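Local coordinates for protein phospholipase C-beta (PLC-beta) (Sepia officinalis, PDB 3QR0) that belongs to the beta class of phospholipase C proteins, multidomain proteins with PH, EF-hand-like, TIM-barrel and C2 parts, modelled with a bound calcium ion, at residues Y159-T163 with T164-E168; D216-F219 with K220-L223; M307-E310 with N311-T314. All coordinates share one frame; numbering follows the deposited sequence.

How the contacts relate
All three contacts are local, and they follow one another along the chain without nesting or crossing. Contact 1 lies at the C-terminal end of helix 151-165, where the helix gives way to a turn. Contact 2 is one stretch of helix 215-225. Both fall in the first EF-hand region, and they touch where Phe-218 packs on Tyr-159 and Leu-162. Contact 3 is the turn after helix 299-307, in the second EF-hand-like region. Its Met-307 packs against Phe-219 and Tyr-222, so contact 2 stands between the other two. Contact 1 also borders PH-domain strand 51-54, and contact 3 borders C2 strand 746-751.

Contact 1. Residues Y159-T163 with T164-E168; sequences YFRLT and TVEME
The flat guanidinium of Arg-161 meets Glu-166 OE2 at its edge, nearly in its own plane. The Phe-160 ring is approached obliquely by Thr-164 CG2. Within the same helix, Thr-163 CG2 lies over one face of the Tyr-159 ring near the rim, and Phe-160 CD1 sits at that ring's edge. Arg-161 grips Glu-166 side-on. Arg-161 NE and NH2 each lie 3.1 Å from Glu-166 OE2, and both come from the same face of the carboxylate, whose plane is turned 47° from the guanidinium. Arg-161 reaches this site on an extended chain, with CG anti to the backbone N (chi1 -166°), while the Glu-166 chain bends to meet it.

Thr-164 OG1 donates to Phe-160 O at 2.6 Å. Glu-166 N donates to Arg-161 O at 3.0 Å, an i to i+5 bond consistent with the pi-type turn at 161-163. Met-167 folds back, and its CE lies 3.1 Å from Thr-163 O. Val-165 CB packs on Arg-161 CG.

The end of helix 151-165 is therefore secured by both backbone and side-chain bonds. A salt bridge from Glu-166 OE1 to Lys-179 links it to helix 174-181. Two positive groups flank this buried carboxylate, which probably favours its ionised form.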
ATOM      1  N   TYR A 159      20.400  10.627   8.421  1.00 26.69           N
ATOM      2  CA  TYR A 159      21.540  10.671   9.340  1.00 27.39           C
ATOM      3  C   TYR A 159      22.345   9.373   9.275  1.00 27.76           C
ATOM      4  O   TYR A 159      23.577   9.401   9.220  1.00 28.11           O
ATOM      5  CB  TYR A 159      21.082  10.931  10.784  1.00 27.53           C
ATOM      6  CG  TYR A 159      22.203  10.870  11.798  1.00 27.86           C
ATOM      7  CD1 TYR A 159      23.015  11.971  12.025  1.00 29.22           C
ATOM      8  CD2 TYR A 159      22.459   9.703  12.517  1.00 28.91           C
ATOM      9  CE1 TYR A 159      24.058  11.919  12.948  1.00 30.28           C
ATOM     10  CE2 TYR A 159      23.500   9.640  13.447  1.00 29.52           C
ATOM     11  CZ  TYR A 159      24.292  10.753  13.655  1.00 30.35           C
ATOM     12  OH  TYR A 159      25.321  10.709  14.564  1.00 32.26           O
ATOM     13  N   PHE A 160      21.651   8.239   9.287  1.00 27.53           N
ATOM     14  CA  PHE A 160      22.334   6.946   9.225  1.00 27.98           C
ATOM     15  C   PHE A 160      22.957   6.673   7.860  1.00 28.21           C
ATOM     16  O   PHE A 160      23.995   6.007   7.776  1.00 28.90           O
ATOM     17  CB  PHE A 160      21.414   5.807   9.657  1.00 27.63           C
ATOM     18  CG  PHE A 160      21.431   5.570  11.134  1.00 28.07           C
ATOM     19  CD1 PHE A 160      20.566   6.260  11.974  1.00 27.91           C
ATOM     20  CD2 PHE A 160      22.346   4.690  11.694  1.00 28.95           C
ATOM     21  CE1 PHE A 160      20.589   6.056  13.348  1.00 28.41           C
ATOM     22  CE2 PHE A 160      22.374   4.476  13.071  1.00 29.99           C
ATOM     23  CZ  PHE A 160      21.494   5.165  13.897  1.00 29.68           C
ATOM     24  N   ARG A 161      22.353   7.200   6.799  1.00 27.89           N
ATOM     25  CA  ARG A 161      22.981   7.135   5.491  1.00 28.56           C
ATOM     26  C   ARG A 161      24.319   7.877   5.526  1.00 29.51           C
ATOM     27  O   ARG A 161      25.346   7.348   5.092  1.00 29.69           O
ATOM     28  CB  ARG A 161      22.095   7.720   4.395  1.00 28.20           C
ATOM     29  CG  ARG A 161      22.607   7.348   3.021  1.00 28.92           C
ATOM     30  CD  ARG A 161      21.939   8.087   1.900  1.00 29.16           C
ATOM     31  NE  ARG A 161      22.797   8.105   0.713  1.00 29.73           N
ATOM     32  CZ  ARG A 161      22.389   8.369  -0.525  1.00 29.97           C
ATOM     33  NH1 ARG A 161      21.112   8.629  -0.784  1.00 29.57           N
ATOM     34  NH2 ARG A 161      23.272   8.361  -1.515  1.00 31.36           N
ATOM     35  N   LEU A 162      24.299   9.094   6.060  1.00 29.93           N
ATOM     36  CA  LEU A 162      25.493   9.934   6.110  1.00 30.99           C
ATOM     37  C   LEU A 162      26.620   9.352   6.969  1.00 31.82           C
ATOM     38  O   LEU A 162      27.795   9.495   6.620  1.00 32.44           O
ATOM     39  CB  LEU A 162      25.135  11.344   6.593  1.00 31.03           C
ATOM     40  CG  LEU A 162      24.310  12.164   5.596  1.00 30.59           C
ATOM     41  CD1 LEU A 162      23.839  13.455   6.233  1.00 30.15           C
ATOM     42  CD2 LEU A 162      25.110  12.455   4.323  1.00 30.73           C
ATOM     43  N   THR A 163      26.266   8.701   8.075  1.00 32.11           N
ATOM     44  CA  THR A 163      27.258   8.182   9.019  1.00 33.11           C
ATOM     45  C   THR A 163      27.644   6.711   8.788  1.00 33.92           C
ATOM     46  O   THR A 163      28.504   6.187   9.489  1.00 34.34           O
ATOM     47  CB  THR A 163      26.788   8.354  10.477  1.00 33.28           C
ATOM     48  OG1 THR A 163      25.581   7.609  10.702  1.00 31.75           O
ATOM     49  CG2 THR A 163      26.555   9.826  10.784  1.00 33.16           C
ATOM     50  N   THR A 164      27.016   6.046   7.819  1.00 34.20           N
ATOM     51  CA  THR A 164      27.391   4.668   7.479  1.00 34.90           C
ATOM     52  C   THR A 164      27.750   4.539   6.003  1.00 35.21           C
ATOM     53  O   THR A 164      28.879   4.191   5.671  1.00 36.24           O
ATOM     54  CB  THR A 164      26.285   3.652   7.857  1.00 34.31           C
ATOM     55  OG1 THR A 164      25.145   3.827   7.005  1.00 34.64           O
ATOM     56  CG2 THR A 164      25.871   3.831   9.310  1.00 34.46           C
ATOM     57  N   VAL A 165      26.800   4.836   5.120  1.00 35.09           N
ATOM     58  CA  VAL A 165      27.022   4.694   3.677  1.00 35.29           C
ATOM     59  C   VAL A 165      28.041   5.702   3.150  1.00 36.32           C
ATOM     60  O   VAL A 165      28.976   5.332   2.434  1.00 36.56           O
ATOM     61  CB  VAL A 165      25.718   4.868   2.872  1.00 34.68           C
ATOM     62  CG1 VAL A 165      25.987   4.698   1.377  1.00 34.52           C
ATOM     63  CG2 VAL A 165      24.660   3.884   3.345  1.00 33.74           C
ATOM     64  N   GLU A 166      27.855   6.970   3.507  1.00 37.00           N
ATOM     65  CA  GLU A 166      28.656   8.068   2.953  1.00 38.24           C
ATOM     66  C   GLU A 166      29.911   8.394   3.754  1.00 39.95           C
ATOM     67  O   GLU A 166      30.722   9.211   3.319  1.00 40.51           O
ATOM     68  CB  GLU A 166      27.810   9.339   2.848  1.00 37.79           C
ATOM     69  CG  GLU A 166      26.510   9.170   2.078  1.00 36.99           C
ATOM     70  CD  GLU A 166      26.725   8.738   0.640  1.00 36.68           C
ATOM     71  OE1 GLU A 166      27.768   9.101   0.056  1.00 37.20           O
ATOM     72  OE2 GLU A 166      25.844   8.040   0.097  1.00 35.95           O
ATOM     73  N   MET A 167      30.073   7.770   4.918  1.00 41.21           N
ATOM     74  CA  MET A 167      31.184   8.108   5.803  1.00 43.14           C
ATOM     75  C   MET A 167      32.511   7.616   5.228  1.00 44.32           C
ATOM     76  O   MET A 167      32.604   6.493   4.725  1.00 44.12           O
ATOM     77  CB  MET A 167      30.961   7.536   7.204  1.00 43.49           C
ATOM     78  CG  MET A 167      31.941   8.074   8.235  1.00 45.77           C
ATOM     79  SD  MET A 167      31.345   7.927   9.924  1.00 49.38           S
ATOM     80  CE  MET A 167      31.510   6.160  10.199  1.00 49.19           C
ATOM     81  N   GLU A 168      33.525   8.477   5.308  1.00 45.78           N
ATOM     82  CA  GLU A 168      34.851   8.212   4.747  1.00 47.16           C
ATOM     83  C   GLU A 168      35.916   8.485   5.804  1.00 47.99           C
ATOM     84  O   GLU A 168      36.241   9.643   6.075  1.00 48.45           O
ATOM     85  CB  GLU A 168      35.086   9.107   3.522  1.00 47.64           C
ATOM     86  CG  GLU A 168      36.475   8.988   2.878  1.00 49.70           C
ATOM     87  CD  GLU A 168      36.653   9.904   1.672  1.00 51.60           C
ATOM     88  OE1 GLU A 168      35.791  10.792   1.454  1.00 52.21           O
ATOM     89  OE2 GLU A 168      37.660   9.741   0.945  1.00 53.51           O
TER

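Contact 2. Residues D216-F219 with K220-L223; sequences DTFF and KFYL
Phe-218 O is gripped twice. Tyr-222 N donates to it at 3.2 Å along the helix, and so does NE1 of Trp-155 in helix 151-165. Phe-219 O accepts the backbone N of Leu-223 at 3.0 Å, and Thr-217 O takes the N of Phe-221 at the same length. Lys-220 N to Asp-216 O completes four successive alpha-helical bonds.

The side chains form two groups. Phe-218 and Phe-221 both have CG anti to the backbone N (chi1 -166° and 166°), and with these torsions their rings lie side by side and point the same way. Phe-218 CE1 meets Phe-221 CD2 at 3.6 Å. Their ring planes are 33° apart, so the pair is oblique. On another side of the helix, Phe-219 CE2 touches Leu-223 CD2 at 3.8 Å. The Phe-219 and Tyr-222 rings are almost parallel but slid apart, with centroids 5.8 Å from each other, and they barely overlap.

Trp-155 also stacks on Phe-218 and meets Tyr-222 edge-to-face, while Tyr-222 OH is hydrogen-bonded to Gln-151 and Arg-228.

Between the side chains of this stretch the contact is apolar. The buried rings hold helix 215-225 in the aromatic core by apolar contact. Within that core the Phe-218 carbonyl is satisfied by both its helical bond and the bond from Trp-155.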
ATOM      1  N   ASP A 216      21.435  14.937  17.464  1.00 34.28           N
ATOM      2  CA  ASP A 216      20.770  16.126  18.007  1.00 34.50           C
ATOM      3  C   ASP A 216      21.288  17.410  17.364  1.00 34.30           C
ATOM      4  O   ASP A 216      20.520  18.341  17.131  1.00 33.99           O
ATOM      5  CB  ASP A 216      20.877  16.176  19.535  1.00 35.36           C
ATOM      6  CG  ASP A 216      19.968  15.160  20.215  1.00 35.89           C
ATOM      7  OD1 ASP A 216      19.068  14.612  19.545  1.00 36.97           O
ATOM      8  OD2 ASP A 216      20.148  14.909  21.427  1.00 39.09           O
ATOM      9  N   THR A 217      22.579  17.444  17.051  1.00 34.33           N
ATOM     10  CA  THR A 217      23.146  18.546  16.276  1.00 34.53           C
ATOM     11  C   THR A 217      22.667  18.480  14.823  1.00 33.56           C
ATOM     12  O   THR A 217      22.450  19.516  14.189  1.00 33.93           O
ATOM     13  CB  THR A 217      24.680  18.531  16.323  1.00 35.27           C
ATOM     14  OG1 THR A 217      25.106  18.457  17.689  1.00 36.14           O
ATOM     15  CG2 THR A 217      25.251  19.785  15.679  1.00 35.88           C
ATOM     16  N   PHE A 218      22.498  17.267  14.298  1.00 32.36           N
ATOM     17  CA  PHE A 218      21.895  17.091  12.971  1.00 31.46           C
ATOM     18  C   PHE A 218      20.461  17.641  12.931  1.00 30.95           C
ATOM     19  O   PHE A 218      20.039  18.181  11.909  1.00 30.57           O
ATOM     20  CB  PHE A 218      21.926  15.619  12.531  1.00 30.76           C
ATOM     21  CG  PHE A 218      21.637  15.413  11.059  1.00 29.92           C
ATOM     22  CD1 PHE A 218      22.437  16.009  10.089  1.00 30.09           C
ATOM     23  CD2 PHE A 218      20.579  14.617  10.647  1.00 28.15           C
ATOM     24  CE1 PHE A 218      22.178  15.820   8.730  1.00 29.30           C
ATOM     25  CE2 PHE A 218      20.315  14.420   9.286  1.00 27.85           C
ATOM     26  CZ  PHE A 218      21.113  15.024   8.331  1.00 28.35           C
ATOM     27  N   PHE A 219      19.718  17.519  14.032  1.00 30.72           N
ATOM     28  CA  PHE A 219      18.392  18.144  14.109  1.00 30.66           C
ATOM     29  C   PHE A 219      18.497  19.669  14.150  1.00 31.37           C
ATOM     30  O   PHE A 219      17.676  20.363  13.557  1.00 31.19           O
ATOM     31  CB  PHE A 219      17.578  17.647  15.307  1.00 30.39           C
ATOM     32  CG  PHE A 219      16.163  18.162  15.315  1.00 30.65           C
ATOM     33  CD1 PHE A 219      15.226  17.657  14.423  1.00 29.41           C
ATOM     34  CD2 PHE A 219      15.780  19.179  16.186  1.00 31.17           C
ATOM     35  CE1 PHE A 219      13.916  18.137  14.411  1.00 30.26           C
ATOM     36  CE2 PHE A 219      14.466  19.669  16.179  1.00 31.26           C
ATOM     37  CZ  PHE A 219      13.538  19.145  15.289  1.00 30.52           C
ATOM     38  N   LYS A 220      19.509  20.188  14.840  1.00 32.48           N
ATOM     39  CA  LYS A 220      19.775  21.633  14.843  1.00 33.46           C
ATOM     40  C   LYS A 220      20.087  22.127  13.413  1.00 33.37           C
ATOM     41  O   LYS A 220      19.780  23.261  13.057  1.00 33.51           O
ATOM     42  CB  LYS A 220      20.922  21.972  15.810  1.00 34.58           C
ATOM     43  CG  LYS A 220      20.866  23.389  16.376  1.00 36.93           C
ATOM     44  CD  LYS A 220      22.026  23.677  17.338  1.00 39.63           C
ATOM     45  CE  LYS A 220      22.174  25.177  17.582  1.00 41.72           C
ATOM     46  NZ  LYS A 220      23.322  25.516  18.478  1.00 43.66           N
ATOM     47  N   PHE A 221      20.684  21.260  12.594  1.00 32.85           N
ATOM     48  CA  PHE A 221      20.894  21.550  11.171  1.00 32.60           C
ATOM     49  C   PHE A 221      19.554  21.680  10.434  1.00 31.96           C
ATOM     50  O   PHE A 221      19.375  22.602   9.642  1.00 32.00           O
ATOM     51  CB  PHE A 221      21.797  20.479  10.539  1.00 32.45           C
ATOM     52  CG  PHE A 221      21.814  20.482   9.031  1.00 32.35           C
ATOM     53  CD1 PHE A 221      22.259  21.589   8.326  1.00 33.06           C
ATOM     54  CD2 PHE A 221      21.429  19.353   8.321  1.00 31.28           C
ATOM     55  CE1 PHE A 221      22.294  21.578   6.935  1.00 33.23           C
ATOM     56  CE2 PHE A 221      21.460  19.335   6.934  1.00 31.83           C
ATOM     57  CZ  PHE A 221      21.893  20.450   6.240  1.00 33.13           C
ATOM     58  N   TYR A 222      18.620  20.768  10.709  1.00 31.15           N
ATOM     59  CA  TYR A 222      17.248  20.871  10.190  1.00 30.95           C
ATOM     60  C   TYR A 222      16.632  22.226  10.553  1.00 31.55           C
ATOM     61  O   TYR A 222      16.061  22.898   9.697  1.00 31.12           O
ATOM     62  CB  TYR A 222      16.360  19.738  10.735  1.00 30.25           C
ATOM     63  CG  TYR A 222      14.928  19.759  10.225  1.00 29.86           C
ATOM     64  CD1 TYR A 222      14.531  18.942   9.175  1.00 29.49           C
ATOM     65  CD2 TYR A 222      13.969  20.591  10.804  1.00 30.06           C
ATOM     66  CE1 TYR A 222      13.221  18.958   8.704  1.00 29.18           C
ATOM     67  CE2 TYR A 222      12.658  20.617  10.339  1.00 29.53           C
ATOM     68  CZ  TYR A 222      12.290  19.797   9.288  1.00 29.41           C
ATOM     69  OH  TYR A 222      11.000  19.814   8.816  1.00 28.23           O
ATOM     70  N   LEU A 223      16.758  22.614  11.823  1.00 32.35           N
ATOM     71  CA  LEU A 223      16.227  23.897  12.298  1.00 33.47           C
ATOM     72  C   LEU A 223      16.856  25.076  11.557  1.00 34.51           C
ATOM     73  O   LEU A 223      16.169  26.040  11.223  1.00 35.04           O
ATOM     74  CB  LEU A 223      16.450  24.058  13.807  1.00 33.91           C
ATOM     75  CG  LEU A 223      15.768  23.051  14.737  1.00 33.74           C
ATOM     76  CD1 LEU A 223      16.131  23.339  16.199  1.00 33.84           C
ATOM     77  CD2 LEU A 223      14.265  23.075  14.539  1.00 33.19           C
TER

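Contact 3. Residues M307-E310 with N311-T314; sequences MCEE and NNLT
Glu-309 and Asn-312 make the close side-chain contact of this turn. Asn-312 ND2 donates to Glu-309 OE1 at 2.8 Å, with an N-H...acceptor angle of 159°. The oxygen is met on its syn side, somewhat out of the carboxylate plane, and the acceptor lies near the plane of the amide. The two groups run alongside each other, with their planes 70° apart. Glu-309 bends at chi2 (-50°), which brings its carboxylate round to the amide. The backbone is bonded as well. Asn-312 N binds Glu-309 O at 3.0 Å, and Asn-311 N binds Cys-308 O at 3.1 Å. Asn-311 carries a buried amide. Its OD1 accepts from Gln-258 NE2 and is hydrogen-bonded to a glycerol O1, and its ND2 donates to Leu-306 O and Tyr-745 O.

The other side is looser. Glu-310 is partly exposed and touches Asn-311 only at the backbone N, through CB and CG. The Glu-310 carboxylate turns to Tyr-271.

Asn-148 O takes a second bond from Asn-312 ND2, and Asn-150 N donates to Glu-309 OE2, so the pair is tied to the chain ahead of helix 151-165. Asn-312 OD1 accepts Thr-314 N at 2.9 Å. This is an Asx turn, and it comes just after the 3-10 segment that includes Glu-309 and Glu-310, in the loop between helices 299-307 and 316-319.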
ATOM      1  N   MET A 307       7.145  16.218  14.686  1.00 23.77           N
ATOM      2  CA  MET A 307       7.804  15.365  13.704  1.00 23.89           C
ATOM      3  C   MET A 307       8.129  13.972  14.227  1.00 23.79           C
ATOM      4  O   MET A 307       8.534  13.129  13.447  1.00 23.44           O
ATOM      5  CB  MET A 307       9.128  15.999  13.270  1.00 24.46           C
ATOM      6  CG  MET A 307       9.009  17.303  12.515  1.00 25.53           C
ATOM      7  SD  MET A 307      10.610  18.126  12.415  1.00 28.74           S
ATOM      8  CE  MET A 307      11.544  16.974  11.404  1.00 28.47           C
ATOM      9  N   CYS A 308       7.995  13.738  15.533  1.00 24.21           N
ATOM     10  CA  CYS A 308       8.458  12.479  16.133  1.00 24.29           C
ATOM     11  C   CYS A 308       7.378  11.404  16.118  1.00 23.80           C
ATOM     12  O   CYS A 308       6.237  11.663  15.742  1.00 23.32           O
ATOM     13  CB  CYS A 308       8.985  12.705  17.556  1.00 24.86           C
ATOM     14  SG  CYS A 308       7.737  12.802  18.847  1.00 25.62           S
ATOM     15  N   GLU A 309       7.749  10.191  16.524  1.00 24.29           N
ATOM     16  CA  GLU A 309       6.827   9.050  16.509  1.00 24.24           C
ATOM     17  C   GLU A 309       5.595   9.240  17.400  1.00 24.09           C
ATOM     18  O   GLU A 309       4.531   8.707  17.094  1.00 23.55           O
ATOM     19  CB  GLU A 309       7.548   7.748  16.894  1.00 24.81           C
ATOM     20  CG  GLU A 309       8.470   7.202  15.806  1.00 25.97           C
ATOM     21  CD  GLU A 309       7.781   7.126  14.455  1.00 27.14           C
ATOM     22  OE1 GLU A 309       6.742   6.429  14.347  1.00 28.52           O
ATOM     23  OE2 GLU A 309       8.268   7.786  13.508  1.00 27.54           O
ATOM     24  N   GLU A 310       5.738   9.989  18.492  1.00 24.49           N
ATOM     25  CA  GLU A 310       4.610  10.275  19.380  1.00 25.06           C
ATOM     26  C   GLU A 310       3.453  10.944  18.632  1.00 24.54           C
ATOM     27  O   GLU A 310       2.285  10.734  18.983  1.00 24.76           O
ATOM     28  CB  GLU A 310       5.048  11.181  20.531  1.00 26.03           C
ATOM     29  CG  GLU A 310       4.081  11.218  21.710  1.00 27.46           C
ATOM     30  CD  GLU A 310       4.056   9.915  22.495  1.00 29.60           C
ATOM     31  OE1 GLU A 310       5.134   9.300  22.669  1.00 29.71           O
ATOM     32  OE2 GLU A 310       2.960   9.513  22.939  1.00 29.24           O
ATOM     33  N   ASN A 311       3.786  11.741  17.615  1.00 23.89           N
ATOM     34  CA  ASN A 311       2.792  12.435  16.796  1.00 23.69           C
ATOM     35  C   ASN A 311       2.547  11.791  15.430  1.00 23.43           C
ATOM     36  O   ASN A 311       1.972  12.422  14.545  1.00 23.29           O
ATOM     37  CB  ASN A 311       3.191  13.903  16.595  1.00 23.55           C
ATOM     38  CG  ASN A 311       1.999  14.781  16.218  1.00 23.40           C
ATOM     39  OD1 ASN A 311       0.929  14.661  16.810  1.00 21.01           O
ATOM     40  ND2 ASN A 311       2.177  15.644  15.217  1.00 22.05           N
ATOM     41  N   ASN A 312       2.960  10.535  15.265  1.00 23.82           N
ATOM     42  CA  ASN A 312       2.717   9.794  14.021  1.00 23.71           C
ATOM     43  C   ASN A 312       1.222   9.773  13.692  1.00 24.05           C
ATOM     44  O   ASN A 312       0.388   9.439  14.543  1.00 24.02           O
ATOM     45  CB  ASN A 312       3.278   8.363  14.129  1.00 23.82           C
ATOM     46  CG  ASN A 312       3.460   7.683  12.764  1.00 23.54           C
ATOM     47  OD1 ASN A 312       2.576   7.716  11.918  1.00 24.45           O
ATOM     48  ND2 ASN A 312       4.605   7.045  12.569  1.00 24.45           N
ATOM     49  N   LEU A 313       0.886  10.147  12.460  1.00 24.15           N
ATOM     50  CA  LEU A 313      -0.511  10.188  12.030  1.00 24.86           C
ATOM     51  C   LEU A 313      -1.140   8.791  11.951  1.00 24.79           C
ATOM     52  O   LEU A 313      -2.346   8.645  12.100  1.00 24.84           O
ATOM     53  CB  LEU A 313      -0.644  10.914  10.683  1.00 24.86           C
ATOM     54  CG  LEU A 313      -0.355  10.117   9.408  1.00 25.55           C
ATOM     55  CD1 LEU A 313      -1.547   9.234   9.021  1.00 26.34           C
ATOM     56  CD2 LEU A 313      -0.017  11.057   8.268  1.00 26.61           C
ATOM     57  N   THR A 314      -0.317   7.769  11.726  1.00 25.28           N
ATOM     58  CA  THR A 314      -0.812   6.405  11.545  1.00 25.61           C
ATOM     59  C   THR A 314      -1.324   5.805  12.862  1.00 26.05           C
ATOM     60  O   THR A 314      -0.577   5.752  13.840  1.00 25.96           O
ATOM     61  CB  THR A 314       0.289   5.493  10.976  1.00 25.59           C
ATOM     62  OG1 THR A 314       0.767   6.037   9.739  1.00 25.85           O
ATOM     63  CG2 THR A 314      -0.241   4.075  10.743  1.00 26.41           C
TER